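Local coordinates for protein probable glutathione reductase (PDB 4DNA) that probably reduces glutathione disulfide to glutathione with NADPH, as a homodimeric flavoenzyme that binds one FAD per subunit, at residues D5-V10 and T133-V138. Residues are numbered along the deposited sequence; the frame is centred on the assembly and turned at random.
Sequences DYDLFV and TAERIV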
loop_
_atom_site.group_PDB
_atom_site.type_symbol
_atom_site.label_atom_id
_atom_site.label_comp_id
_atom_site.label_asym_id
_atom_site.label_seq_id
_atom_site.Cartn_x
_atom_site.Cartn_y
_atom_site.Cartn_z
ATOM N N ASP A 5 27.752 -2.894 40.230
ATOM C CA ASP A 5 27.603 -4.184 39.567
ATOM C C ASP A 5 27.490 -4.014 38.059
ATOM O O ASP A 5 28.179 -4.687 37.302
ATOM C CB ASP A 5 26.372 -4.928 40.091
ATOM C CG ASP A 5 26.407 -5.140 41.593
ATOM O OD1 ASP A 5 27.499 -5.376 42.164
ATOM O OD2 ASP A 5 25.325 -5.079 42.203
ATOM N N TYR A 6 26.622 -3.111 37.626
ATOM C CA TYR A 6 26.419 -2.881 36.202
ATOM C C TYR A 6 26.536 -1.405 35.888
ATOM O O TYR A 6 26.460 -0.569 36.783
ATOM C CB TYR A 6 25.046 -3.403 35.757
ATOM C CG TYR A 6 24.800 -4.852 36.114
ATOM C CD1 TYR A 6 25.348 -5.878 35.354
ATOM C CD2 TYR A 6 24.023 -5.191 37.216
ATOM C CE1 TYR A 6 25.129 -7.208 35.683
ATOM C CE2 TYR A 6 23.797 -6.517 37.555
ATOM C CZ TYR A 6 24.349 -7.524 36.787
ATOM O OH TYR A 6 24.125 -8.843 37.123
ATOM N N ASP A 7 26.740 -1.083 34.619
ATOM C CA ASP A 7 26.697 0.305 34.202
ATOM C C ASP A 7 25.239 0.687 34.012
ATOM O O ASP A 7 24.848 1.820 34.291
ATOM C CB ASP A 7 27.493 0.519 32.913
ATOM C CG ASP A 7 28.979 0.274 33.102
ATOM O OD1 ASP A 7 29.671 1.145 33.687
ATOM O OD2 ASP A 7 29.463 -0.797 32.669
ATOM N N LEU A 8 24.437 -0.279 33.566
ATOM C CA LEU A 8 23.062 -0.011 33.179
ATOM C C LEU A 8 22.114 -1.174 33.434
ATOM O O LEU A 8 22.151 -2.167 32.715
ATOM C CB LEU A 8 22.985 0.367 31.697
ATOM C CG LEU A 8 21.551 0.584 31.204
ATOM C CD1 LEU A 8 21.024 1.953 31.617
ATOM C CD2 LEU A 8 21.469 0.408 29.702
ATOM N N PHE A 9 21.247 -1.036 34.435
ATOM C CA PHE A 9 20.138 -1.970 34.592
ATOM C C PHE A 9 18.898 -1.457 33.865
ATOM O O PHE A 9 18.555 -0.277 33.966
ATOM C CB PHE A 9 19.822 -2.247 36.066
ATOM C CG PHE A 9 19.049 -3.520 36.280
ATOM C CD1 PHE A 9 17.670 -3.562 36.071
ATOM C CD2 PHE A 9 19.699 -4.679 36.664
ATOM C CE1 PHE A 9 16.957 -4.732 36.253
ATOM C CE2 PHE A 9 18.992 -5.851 36.850
ATOM C CZ PHE A 9 17.621 -5.879 36.643
ATOM N N VAL A 10 18.253 -2.360 33.131
ATOM C CA VAL A 10 17.032 -2.081 32.379
ATOM C C VAL A 10 15.900 -2.921 32.968
ATOM O O VAL A 10 15.952 -4.150 32.924
ATOM C CB VAL A 10 17.199 -2.458 30.887
ATOM C CG1 VAL A 10 15.884 -2.346 30.143
ATOM C CG2 VAL A 10 18.245 -1.594 30.214
ATOM N N THR A 133 23.344 -3.335 42.197
ATOM C CA THR A 133 23.596 -1.917 41.938
ATOM C C THR A 133 23.938 -1.629 40.468
ATOM O O THR A 133 24.682 -2.383 39.829
ATOM C CB THR A 133 24.724 -1.360 42.826
ATOM O OG1 THR A 133 25.934 -2.079 42.563
ATOM C CG2 THR A 133 24.369 -1.476 44.310
ATOM N N ALA A 134 23.378 -0.535 39.946
ATOM C CA ALA A 134 23.722 -0.014 38.624
ATOM C C ALA A 134 23.950 1.495 38.691
ATOM O O ALA A 134 23.426 2.167 39.587
ATOM C CB ALA A 134 22.639 -0.348 37.611
ATOM N N GLU A 135 24.737 2.014 37.745
ATOM C CA GLU A 135 25.013 3.452 37.633
ATOM C C GLU A 135 23.831 4.226 37.020
ATOM O O GLU A 135 23.396 5.246 37.560
ATOM C CB GLU A 135 26.300 3.699 36.832
ATOM C CG GLU A 135 26.726 5.165 36.772
ATOM C CD GLU A 135 28.074 5.377 36.099
ATOM O OE1 GLU A 135 28.222 5.013 34.904
ATOM O OE2 GLU A 135 28.987 5.923 36.767
ATOM N N ARG A 136 23.286 3.683 35.946
ATOM C CA ARG A 136 22.129 4.243 35.300
ATOM C C ARG A 136 21.069 3.193 35.299
ATOM O O ARG A 136 21.374 2.035 35.201
ATOM C CB ARG A 136 22.466 4.588 33.874
ATOM C CG ARG A 136 23.492 5.680 33.744
ATOM C CD ARG A 136 22.930 7.001 34.207
ATOM N NE ARG A 136 23.953 8.037 34.261
ATOM C CZ ARG A 136 24.650 8.333 35.349
ATOM N NH1 ARG A 136 25.561 9.281 35.316
ATOM N NH2 ARG A 136 24.433 7.673 36.469
ATOM N N ILE A 137 19.816 3.592 35.420
ATOM C CA ILE A 137 18.716 2.626 35.310
ATOM C C ILE A 137 17.662 3.108 34.328
ATOM O O ILE A 137 17.353 4.295 34.280
ATOM C CB ILE A 137 18.073 2.295 36.673
ATOM C CG1 ILE A 137 19.114 1.652 37.600
ATOM C CG2 ILE A 137 16.893 1.347 36.490
ATOM C CD1 ILE A 137 18.938 1.954 39.076
ATOM N N VAL A 138 17.134 2.182 33.536
ATOM C CA VAL A 138 16.046 2.483 32.626
ATOM C C VAL A 138 14.794 1.710 33.010
ATOM O O VAL A 138 14.822 0.495 33.145
ATOM C CB VAL A 138 16.440 2.173 31.178
ATOM C CG1 VAL A 138 15.223 2.234 30.265
ATOM C CG2 VAL A 138 17.510 3.148 30.723
#
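Phe9 and Ala134 meet through their CB atoms, 3.7 Å apart. The methyl of Ala134 also lies against the backbone N of Phe9. The ring of Phe9 leads away from this point, with CG anti to the backbone N (chi1 -160°), and the side chain touches Val123 and Leu125. Ile137 lies on the same face, and its CG2 rests 3.4 Å from Phe9 O. On the other face, Leu8 reaches across with CD1, which sits 3.8 Å from both Val138 CG2 and Arg136 CB. The side chains of Leu8 and Arg136 cross at about a right angle. Phe324 of helix 314-329 covers Leu8 and Val138.

Backbone hydrogen bonds join the two segments in parallel. Val138 N donates to Phe9 O, and Phe9 N donates to Arg136 O. Both segments turn a corner, at Asp7 and at Glu135 and Arg136, yet stay paired: Arg136 N bonds Asp7 O at 2.9 Å. The guanidinium of Arg136 folds back, its NH2 bonding Glu135 O, while NE forms a salt bridge with Glu328. The carboxylates of Asp7 and Glu135 carry like charges and come within 4.3 Å, OD1 to OE1; Asp7 OD2 accepts a bond from Lys30 N.

At the polar edge, Asp5 and Thr133 grip each other. Thr133 N donates to Asp5 OD2 at 2.6 Å, nearly straight, on the anti side but tilted 33° out of the carboxylate plane. Thr133 OG1 accepts from Asp5 N at 3.1 Å and gives a weak bond back to OD2. An alanine in place of Asp5 would probably leave the N-H of Thr133 without this acceptor and its hydroxyl freer to turn.

Strands 6-11 and 137-139 are neighbours in the five-stranded parallel sheet of the Rossmann-type FAD-binding domain, where strand 6-11 leads into the glycine-rich FAD-binding turn.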